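Local coordinates for protein phosphoserine aminotransferase (Bacillus circulans, PDB 2C0R) that transfers amino groups reversibly, using pyridoxal 5'-phosphate and glutamate, to make phosphoserine for serine synthesis and phosphohydroxythreonine for pyridoxine synthesis, at residues Leu17-Arg22 and Asn249-Trp254; Ile84-Leu89 and Lys112-Thr117; Thr94-Met99 and His118-Ser123. The protein carries 1 engineered substitution. All coordinates share one frame; numbering follows the deposited sequence.

Contact 1 (Leu17-Arg22 and Asn249-Trp254); sequences LEVLER and NEVLKW
V19 points its two methyl groups into the side of the 249-254 helix, while E18 and R22, one turn apart on the same face, reach past it to W254 and E250. This is a helix-helix contact in the class-V aminotransferase fold, between the short N-terminal helix 17-25 and helix 242-257; the axes of 17-22 and 249-254 come within 9.7 Å and run roughly antiparallel (137°). With CG1 of V19 anti to the backbone N (chi1 166°), its CG1 faces CB of E250, and its CG2 rests 3.8 Å from CB of W254, the two side chains meeting nearly at right angles. A compact branched residue suits this place, its CG1 meeting E250 and its CG2 W254.

E18 bends sharply at chi2 and brings its carboxylate to the rim of the W254 indole. The two planes are perpendicular, and OE2 of E18 lies in the plane of the ring, 3.1 Å from NE1 of W254. The hydrogen bond is bent and weak; the same oxygen also forms a salt bridge with R258. R22 lays a face of its guanidinium over CB of E18, offset toward the rim, and its NH2 is paired with E257.

Between R22 and E250 the charges do not touch directly. A water donates to the backbone O of E250 at 2.8 Å and to its OE2; it also lies near NH1 of R22, at a doubtfully short distance. The other carboxylate oxygen of E250, OE1, is met on its syn side by NZ of K253, a salt bridge of 2.9 Å along the helix.

Contact 2 (Ile84-Leu89 and Lys112-Thr117); sequences IPMNFL and KLIGDT
The backbone O of P85 takes the N-H of L89 at 2.8 Å and, more weakly, that of F88, while CG2 of I114 packs against it from the other segment at 3.7 Å. The end of helix 76-88 thus meets the end of helix 102-114; the second helix is the connection of a beta-alpha-beta unit of the aminotransferase fold. No hydrogen bond crosses here, and the contact is made by apolar groups.

I114 is the chief wedge. Its CG1 is anti to the carbonyl carbon and its CG2 anti to the backbone N; CG1 and CD1 run along P85 and M86, and CG2 rests on the P85 carbonyl. CD1 of I114 meets CG of M86 at 3.6 Å, the side chains crossing at about a right angle, and CG1 of I114 lies 4.0 Å from CB of the P85 ring. P85 has no N-H to give to the preceding turn, which is where the helix kinks, and its compact ring offers CB and CG to I114. P85 also packs on A111 and Y145. The flexible thioether of M86 extends toward the dimer interface, where it touches P222 of the second subunit.

Beyond the helix end, L89 has its CG anti to the backbone N (chi1 -178°) and reaches across to the turn at 114-116. There G115, with a backbone conformation (phi -174°, psi -162°) open chiefly to glycine, has no side chain and lets the leucine come up to its CA. The fit is close: CD2 of L89 lies 3.4 Å from CA of G115, tighter than ordinary van der Waals contact, and 3.6 Å from the O of D116.

Contact 3 (Thr94-Met99 and His118-Ser123); sequences TANYVM and HVAASS
M99 has CG anti to the carbonyl carbon and then curls through chi2 and chi3, near -60° each, while V119 holds CG1 anti to the backbone N (chi1 169°). The CG of M99 thereby rests against both methyls of V119, 3.7 Å from CG1 of V119, and the unbranched, flexible methionine then turns away toward L108 of helix 102-114. These residues belong to neighbouring parallel strands of a beta-alpha-beta unit, with strand 117-122 outermost in the sheet of this chain.

Five backbone bonds join them. N of H118 donates to O of A95 from above the carbonyl plane, whereas N of Y97 meets O of H118 almost along the C=O axis at 2.9 Å. After A120 donates to O of Y97 the register slips: Y97 pairs with V119 but M99 with S122. This is a beta bulge at A120, whose psi of -23° departs from the extended form and whose small side chain fits against L146. The bonding resumes with N of M99 to O of A121 (2.8 Å) and N of S123 to O of M99. Five main-chain N-H···O bonds, independent of side-chain identity, thus hold this outermost strand, with the M99-V119 contact added.

How the contacts relate
Contacts 2 and 3 adjoin, their centres 13 Å apart, and their segments alternate along the chain: helix 76-88 leads into strand 94-99, and helix 102-114 into strand 117-122. They join directly where O of D116 lies 2.9 Å from N of A95, a probable hydrogen bond. Contact 1 lies across the chain's centre, about 37 Å from either of them between centres, and its loop encloses both. The side chain of Y97 is about 11 Å from the bound cofactor and that of P85 about 13 Å; the side chain of V251 in contact 1 is about 11 Å from that of K197, the cofactor-attachment lysine, not attached in this structure. Contacts 1 and 2 both touch the second subunit.

Contact 1 (Leu17-Arg22 and Asn249-Trp254)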
loop_
_atom_site.group_PDB
_atom_site.type_symbol
_atom_site.label_atom_id
_atom_site.label_comp_id
_atom_site.label_asym_id
_atom_site.label_seq_id
_atom_site.Cartn_x
_atom_site.Cartn_y
_atom_site.Cartn_z
ATOM N N LEU A 17 10.746 -9.787 17.040
ATOM C CA LEU A 17 10.922 -8.680 18.008
ATOM C C LEU A 17 12.169 -7.852 17.686
ATOM O O LEU A 17 12.150 -6.636 17.826
ATOM C CB LEU A 17 11.047 -9.224 19.419
ATOM C CG LEU A 17 11.190 -8.185 20.513
ATOM C CD1 LEU A 17 10.118 -7.094 20.431
ATOM C CD2 LEU A 17 11.132 -8.899 21.867
ATOM N N GLU A 18 13.237 -8.501 17.217
ATOM C CA GLU A 18 14.491 -7.793 16.911
ATOM C C GLU A 18 14.277 -6.794 15.772
ATOM O O GLU A 18 14.841 -5.687 15.717
ATOM C CB GLU A 18 15.604 -8.745 16.476
ATOM C CG GLU A 18 15.104 -9.980 15.752
ATOM C CD GLU A 18 14.854 -11.221 16.579
ATOM O OE1 GLU A 18 13.840 -11.300 17.314
ATOM O OE2 GLU A 18 15.664 -12.183 16.478
ATOM N N VAL A 19 13.474 -7.193 14.811
ATOM C CA VAL A 19 13.191 -6.287 13.693
ATOM C C VAL A 19 12.393 -5.093 14.183
ATOM O O VAL A 19 12.682 -3.961 13.786
ATOM C CB VAL A 19 12.414 -7.051 12.616
ATOM C CG1 VAL A 19 11.812 -6.065 11.629
ATOM C CG2 VAL A 19 13.358 -8.020 11.926
ATOM N N LEU A 20 11.385 -5.320 15.037
ATOM C CA LEU A 20 10.618 -4.217 15.581
ATOM C C LEU A 20 11.539 -3.317 16.384
ATOM O O LEU A 20 11.438 -2.120 16.303
ATOM C CB LEU A 20 9.511 -4.739 16.466
ATOM C CG LEU A 20 8.411 -5.536 15.772
ATOM C CD1 LEU A 20 7.481 -6.134 16.808
ATOM C CD2 LEU A 20 7.627 -4.641 14.829
ATOM N N GLU A 21 12.441 -3.888 17.162
ATOM C CA GLU A 21 13.338 -3.060 17.973
ATOM C C GLU A 21 14.280 -2.246 17.099
ATOM O O GLU A 21 14.580 -1.075 17.390
ATOM C CB GLU A 21 14.131 -3.922 18.931
ATOM C CG GLU A 21 13.229 -4.564 20.002
ATOM C CD GLU A 21 14.063 -5.488 20.883
ATOM O OE1 GLU A 21 15.204 -5.845 20.473
ATOM O OE2 GLU A 21 13.557 -5.828 21.974
ATOM N N ARG A 22 14.787 -2.835 16.033
ATOM C CA ARG A 22 15.692 -2.130 15.118
ATOM C C ARG A 22 14.980 -0.962 14.426
ATOM O O ARG A 22 15.504 0.157 14.320
ATOM C CB ARG A 22 16.218 -3.090 14.035
ATOM C CG ARG A 22 17.369 -3.981 14.451
ATOM C CD ARG A 22 17.652 -5.191 13.565
ATOM N NE ARG A 22 18.153 -6.347 14.310
ATOM C CZ ARG A 22 18.026 -7.614 13.928
ATOM N NH1 ARG A 22 17.392 -7.849 12.774
ATOM N NH2 ARG A 22 18.497 -8.663 14.629
ATOM N N ASN A 249 12.890 -5.380 3.909
ATOM C CA ASN A 249 14.368 -5.516 3.904
ATOM C C ASN A 249 14.884 -5.998 5.245
ATOM O O ASN A 249 15.712 -6.905 5.323
ATOM C CB ASN A 249 14.972 -4.177 3.479
ATOM C CG ASN A 249 16.435 -4.322 3.075
ATOM O OD1 ASN A 249 16.854 -5.238 2.367
ATOM N ND2 ASN A 249 17.206 -3.353 3.532
ATOM N N GLU A 250 14.352 -5.418 6.319
ATOM C CA GLU A 250 14.783 -5.843 7.668
ATOM C C GLU A 250 14.392 -7.268 7.943
ATOM O O GLU A 250 15.148 -8.038 8.574
ATOM C CB GLU A 250 14.171 -4.877 8.690
ATOM C CG GLU A 250 14.775 -3.479 8.644
ATOM C CD GLU A 250 16.297 -3.466 8.730
ATOM O OE1 GLU A 250 16.926 -2.837 7.856
ATOM O OE2 GLU A 250 16.861 -4.104 9.648
ATOM N N VAL A 251 13.216 -7.685 7.511
ATOM C CA VAL A 251 12.824 -9.072 7.754
ATOM C C VAL A 251 13.689 -10.039 6.981
ATOM O O VAL A 251 14.072 -11.111 7.477
ATOM C CB VAL A 251 11.331 -9.301 7.434
ATOM C CG1 VAL A 251 11.022 -10.790 7.460
ATOM C CG2 VAL A 251 10.420 -8.561 8.411
ATOM N N LEU A 252 14.069 -9.681 5.769
ATOM C CA LEU A 252 14.936 -10.549 4.977
ATOM C C LEU A 252 16.302 -10.703 5.635
ATOM O O LEU A 252 16.882 -11.796 5.634
ATOM C CB LEU A 252 15.106 -10.046 3.532
ATOM C CG LEU A 252 13.791 -9.896 2.741
ATOM C CD1 LEU A 252 14.143 -9.277 1.407
ATOM C CD2 LEU A 252 13.086 -11.227 2.572
ATOM N N LYS A 253 16.819 -9.607 6.184
ATOM C CA LYS A 253 18.058 -9.735 6.965
ATOM C C LYS A 253 17.901 -10.737 8.096
ATOM O O LYS A 253 18.754 -11.558 8.345
ATOM C CB LYS A 253 18.429 -8.369 7.527
ATOM C CG LYS A 253 19.018 -7.376 6.533
ATOM C CD LYS A 253 19.063 -5.988 7.199
ATOM C CE LYS A 253 19.494 -4.928 6.155
ATOM N NZ LYS A 253 19.504 -3.582 6.799
ATOM N N TRP A 254 16.768 -10.643 8.804
ATOM C CA TRP A 254 16.550 -11.578 9.932
ATOM C C TRP A 254 16.453 -13.009 9.429
ATOM O O TRP A 254 16.980 -13.918 10.061
ATOM C CB TRP A 254 15.299 -11.094 10.662
ATOM C CG TRP A 254 14.787 -12.012 11.730
ATOM C CD1 TRP A 254 15.155 -11.994 13.072
ATOM C CD2 TRP A 254 13.835 -13.085 11.611
ATOM N NE1 TRP A 254 14.481 -12.979 13.761
ATOM C CE2 TRP A 254 13.677 -13.653 12.887
ATOM C CE3 TRP A 254 13.106 -13.613 10.540
ATOM C CZ2 TRP A 254 12.812 -14.726 13.107
ATOM C CZ3 TRP A 254 12.247 -14.671 10.754
ATOM C CH2 TRP A 254 12.108 -15.223 12.037
HETATM O O HOH W 1 16.574 -6.819 10.652
#

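Contact 2 (Ile84-Leu89 and Lys112-Thr117)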
loop_
_atom_site.group_PDB
_atom_site.type_symbol
_atom_site.label_atom_id
_atom_site.label_comp_id
_atom_site.label_asym_id
_atom_site.label_seq_id
_atom_site.Cartn_x
_atom_site.Cartn_y
_atom_site.Cartn_z
ATOM N N ILE A 84 -2.954 -10.798 -12.532
ATOM C CA ILE A 84 -2.419 -11.967 -13.280
ATOM C C ILE A 84 -3.259 -12.296 -14.526
ATOM O O ILE A 84 -2.720 -12.276 -15.663
ATOM C CB ILE A 84 -2.277 -13.141 -12.267
ATOM C CG1 ILE A 84 -1.153 -12.909 -11.278
ATOM C CG2 ILE A 84 -2.135 -14.482 -12.989
ATOM C CD1 ILE A 84 -1.360 -13.663 -9.979
ATOM N N PRO A 85 -4.553 -12.584 -14.435
ATOM C CA PRO A 85 -5.298 -12.836 -15.685
ATOM C C PRO A 85 -5.337 -11.605 -16.571
ATOM O O PRO A 85 -5.303 -11.727 -17.814
ATOM C CB PRO A 85 -6.699 -13.184 -15.173
ATOM C CG PRO A 85 -6.787 -12.714 -13.761
ATOM C CD PRO A 85 -5.383 -12.785 -13.243
ATOM N N MET A 86 -5.410 -10.401 -16.018
ATOM C CA MET A 86 -5.380 -9.216 -16.907
ATOM C C MET A 86 -4.133 -9.199 -17.767
ATOM O O MET A 86 -4.192 -8.764 -18.934
ATOM C CB MET A 86 -5.483 -7.938 -16.059
ATOM C CG MET A 86 -6.875 -7.714 -15.501
ATOM S SD MET A 86 -6.915 -6.335 -14.303
ATOM C CE MET A 86 -7.888 -5.196 -15.302
ATOM N N ASN A 87 -3.012 -9.614 -17.204
ATOM C CA ASN A 87 -1.767 -9.522 -17.967
ATOM C C ASN A 87 -1.558 -10.741 -18.870
ATOM O O ASN A 87 -0.919 -10.557 -19.916
ATOM C CB ASN A 87 -0.557 -9.364 -17.044
ATOM C CG ASN A 87 -0.359 -7.918 -16.642
ATOM O OD1 ASN A 87 0.498 -7.271 -17.244
ATOM N ND2 ASN A 87 -1.148 -7.419 -15.701
ATOM N N PHE A 88 -2.044 -11.900 -18.476
ATOM C CA PHE A 88 -1.680 -13.135 -19.196
ATOM C C PHE A 88 -2.808 -13.864 -19.885
ATOM O O PHE A 88 -2.555 -14.739 -20.713
ATOM C CB PHE A 88 -1.053 -14.107 -18.183
ATOM C CG PHE A 88 0.156 -13.480 -17.536
ATOM C CD1 PHE A 88 0.231 -13.513 -16.143
ATOM C CD2 PHE A 88 1.180 -12.847 -18.225
ATOM C CE1 PHE A 88 1.284 -12.962 -15.451
ATOM C CE2 PHE A 88 2.252 -12.309 -17.523
ATOM C CZ PHE A 88 2.312 -12.364 -16.131
ATOM N N LEU A 89 -4.061 -13.566 -19.553
ATOM C CA LEU A 89 -5.137 -14.335 -20.182
ATOM C C LEU A 89 -5.528 -13.701 -21.505
ATOM O O LEU A 89 -6.072 -12.603 -21.453
ATOM C CB LEU A 89 -6.357 -14.333 -19.249
ATOM C CG LEU A 89 -7.575 -15.135 -19.718
ATOM C CD1 LEU A 89 -7.142 -16.531 -20.113
ATOM C CD2 LEU A 89 -8.641 -15.189 -18.628
ATOM N N LYS A 112 -12.378 -15.234 -13.671
ATOM C CA LYS A 112 -13.631 -15.396 -14.425
ATOM C C LYS A 112 -14.146 -14.060 -14.939
ATOM O O LYS A 112 -14.851 -14.015 -15.937
ATOM C CB LYS A 112 -14.681 -16.027 -13.511
ATOM C CG LYS A 112 -14.390 -17.505 -13.225
ATOM C CD LYS A 112 -15.402 -18.133 -12.289
ATOM C CE LYS A 112 -15.988 -19.397 -12.866
ATOM N NZ LYS A 112 -15.535 -20.678 -12.308
ATOM N N LEU A 113 -13.837 -12.971 -14.246
ATOM C CA LEU A 113 -14.215 -11.650 -14.732
ATOM C C LEU A 113 -13.436 -11.164 -15.947
ATOM O O LEU A 113 -13.939 -10.262 -16.640
ATOM C CB LEU A 113 -13.989 -10.644 -13.581
ATOM C CG LEU A 113 -14.903 -10.913 -12.394
ATOM C CD1 LEU A 113 -14.625 -10.007 -11.212
ATOM C CD2 LEU A 113 -16.363 -10.778 -12.811
ATOM N N ILE A 114 -12.262 -11.725 -16.180
ATOM C CA ILE A 114 -11.355 -11.358 -17.275
ATOM C C ILE A 114 -11.480 -12.248 -18.497
ATOM O O ILE A 114 -11.370 -11.831 -19.668
ATOM C CB ILE A 114 -9.904 -11.386 -16.772
ATOM C CG1 ILE A 114 -9.648 -10.557 -15.516
ATOM C CG2 ILE A 114 -8.967 -10.974 -17.907
ATOM C CD1 ILE A 114 -10.161 -9.149 -15.591
ATOM N N GLY A 115 -11.724 -13.532 -18.307
ATOM C CA GLY A 115 -11.876 -14.433 -19.438
ATOM C C GLY A 115 -12.287 -15.828 -19.007
ATOM O O GLY A 115 -12.747 -16.106 -17.896
ATOM N N ASP A 116 -12.056 -16.707 -19.950
ATOM C CA ASP A 116 -12.311 -18.122 -19.827
ATOM C C ASP A 116 -11.376 -18.771 -18.817
ATOM O O ASP A 116 -10.184 -18.431 -18.775
ATOM C CB ASP A 116 -12.122 -18.743 -21.219
ATOM C CG ASP A 116 -13.283 -18.325 -22.107
ATOM O OD1 ASP A 116 -14.341 -17.927 -21.563
ATOM O OD2 ASP A 116 -13.050 -18.435 -23.328
ATOM N N THR A 117 -11.909 -19.683 -18.031
ATOM C CA THR A 117 -11.078 -20.325 -17.026
ATOM C C THR A 117 -11.264 -21.828 -17.096
ATOM O O THR A 117 -12.213 -22.322 -17.705
ATOM C CB THR A 117 -11.422 -19.860 -15.599
ATOM O OG1 THR A 117 -12.811 -20.181 -15.389
ATOM C CG2 THR A 117 -11.220 -18.351 -15.405
#

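Contact 3 (Thr94-Met99 and His118-Ser123)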
loop_
_atom_site.group_PDB
_atom_site.type_symbol
_atom_site.label_atom_id
_atom_site.label_comp_id
_atom_site.label_asym_id
_atom_site.label_seq_id
_atom_site.Cartn_x
_atom_site.Cartn_y
_atom_site.Cartn_z
ATOM N N THR A 94 -7.277 -20.276 -21.763
ATOM C CA THR A 94 -7.950 -20.474 -20.490
ATOM C C THR A 94 -7.014 -20.190 -19.324
ATOM O O THR A 94 -5.847 -20.606 -19.383
ATOM C CB THR A 94 -8.511 -21.893 -20.311
ATOM O OG1 THR A 94 -7.479 -22.838 -20.637
ATOM C CG2 THR A 94 -9.677 -22.190 -21.264
ATOM N N ALA A 95 -7.512 -19.534 -18.276
ATOM C CA ALA A 95 -6.738 -19.356 -17.045
ATOM C C ALA A 95 -7.053 -20.600 -16.214
ATOM O O ALA A 95 -8.208 -20.766 -15.793
ATOM C CB ALA A 95 -7.128 -18.088 -16.351
ATOM N N ASN A 96 -6.018 -21.426 -16.054
ATOM C CA ASN A 96 -6.161 -22.681 -15.342
ATOM C C ASN A 96 -5.816 -22.539 -13.867
ATOM O O ASN A 96 -4.754 -21.968 -13.533
ATOM C CB ASN A 96 -5.259 -23.757 -15.955
ATOM C CG ASN A 96 -5.838 -24.172 -17.325
ATOM O OD1 ASN A 96 -6.292 -23.319 -18.074
ATOM N ND2 ASN A 96 -5.822 -25.446 -17.604
ATOM N N TYR A 97 -6.701 -23.082 -13.021
ATOM C CA TYR A 97 -6.593 -22.976 -11.556
ATOM C C TYR A 97 -6.594 -24.341 -10.874
ATOM O O TYR A 97 -7.342 -25.224 -11.296
ATOM C CB TYR A 97 -7.749 -22.092 -11.002
ATOM C CG TYR A 97 -7.365 -20.628 -11.282
ATOM C CD1 TYR A 97 -7.563 -20.087 -12.543
ATOM C CD2 TYR A 97 -6.809 -19.846 -10.283
ATOM C CE1 TYR A 97 -7.243 -18.788 -12.836
ATOM C CE2 TYR A 97 -6.460 -18.527 -10.591
ATOM C CZ TYR A 97 -6.684 -18.015 -11.847
ATOM O OH TYR A 97 -6.320 -16.723 -12.175
ATOM N N VAL A 98 -5.737 -24.501 -9.860
ATOM C CA VAL A 98 -5.857 -25.645 -8.946
ATOM C C VAL A 98 -6.692 -25.200 -7.756
ATOM O O VAL A 98 -6.263 -24.230 -7.101
ATOM C CB VAL A 98 -4.467 -26.093 -8.516
ATOM C CG1 VAL A 98 -4.579 -27.314 -7.555
ATOM C CG2 VAL A 98 -3.556 -26.380 -9.701
ATOM N N MET A 99 -7.829 -25.824 -7.499
ATOM C CA MET A 99 -8.833 -25.337 -6.571
ATOM C C MET A 99 -8.710 -26.097 -5.246
ATOM O O MET A 99 -9.175 -27.209 -5.089
ATOM C CB MET A 99 -10.260 -25.425 -7.117
ATOM C CG MET A 99 -10.406 -24.769 -8.477
ATOM S SD MET A 99 -9.928 -23.002 -8.469
ATOM C CE MET A 99 -11.127 -22.396 -7.269
ATOM N N HIS A 118 -10.404 -22.568 -16.446
ATOM C CA HIS A 118 -10.442 -24.027 -16.410
ATOM C C HIS A 118 -9.960 -24.525 -15.048
ATOM O O HIS A 118 -8.888 -24.113 -14.613
ATOM C CB HIS A 118 -9.549 -24.662 -17.484
ATOM C CG HIS A 118 -9.541 -26.154 -17.379
ATOM N ND1 HIS A 118 -10.665 -26.880 -17.693
ATOM C CD2 HIS A 118 -8.590 -27.043 -17.014
ATOM C CE1 HIS A 118 -10.392 -28.181 -17.517
ATOM N NE2 HIS A 118 -9.135 -28.300 -17.112
ATOM N N VAL A 119 -10.731 -25.416 -14.430
ATOM C CA VAL A 119 -10.298 -25.996 -13.161
ATOM C C VAL A 119 -9.414 -27.205 -13.479
ATOM O O VAL A 119 -9.911 -28.240 -14.001
ATOM C CB VAL A 119 -11.510 -26.360 -12.298
ATOM C CG1 VAL A 119 -11.107 -27.217 -11.094
ATOM C CG2 VAL A 119 -12.243 -25.088 -11.839
ATOM N N ALA A 120 -8.138 -27.149 -13.221
ATOM C CA ALA A 120 -7.102 -28.104 -13.580
ATOM C C ALA A 120 -7.055 -29.248 -12.580
ATOM O O ALA A 120 -6.596 -30.369 -12.858
ATOM C CB ALA A 120 -5.720 -27.462 -13.751
ATOM N N ALA A 121 -7.562 -28.986 -11.377
ATOM C CA ALA A 121 -7.676 -29.992 -10.324
ATOM C C ALA A 121 -8.410 -29.312 -9.162
ATOM O O ALA A 121 -8.383 -28.097 -9.069
ATOM C CB ALA A 121 -6.346 -30.543 -9.857
ATOM N N SER A 122 -9.035 -30.143 -8.329
ATOM C CA SER A 122 -9.843 -29.607 -7.251
ATOM C C SER A 122 -9.928 -30.558 -6.082
ATOM O O SER A 122 -10.064 -31.749 -6.313
ATOM C CB SER A 122 -11.282 -29.307 -7.733
ATOM O OG SER A 122 -12.090 -28.822 -6.647
ATOM N N SER A 123 -9.868 -30.051 -4.890
ATOM C CA SER A 123 -10.100 -30.855 -3.689
ATOM C C SER A 123 -11.440 -30.515 -3.054
ATOM O O SER A 123 -11.692 -30.904 -1.909
ATOM C CB SER A 123 -8.954 -30.657 -2.711
ATOM O OG SER A 123 -8.817 -29.241 -2.472
#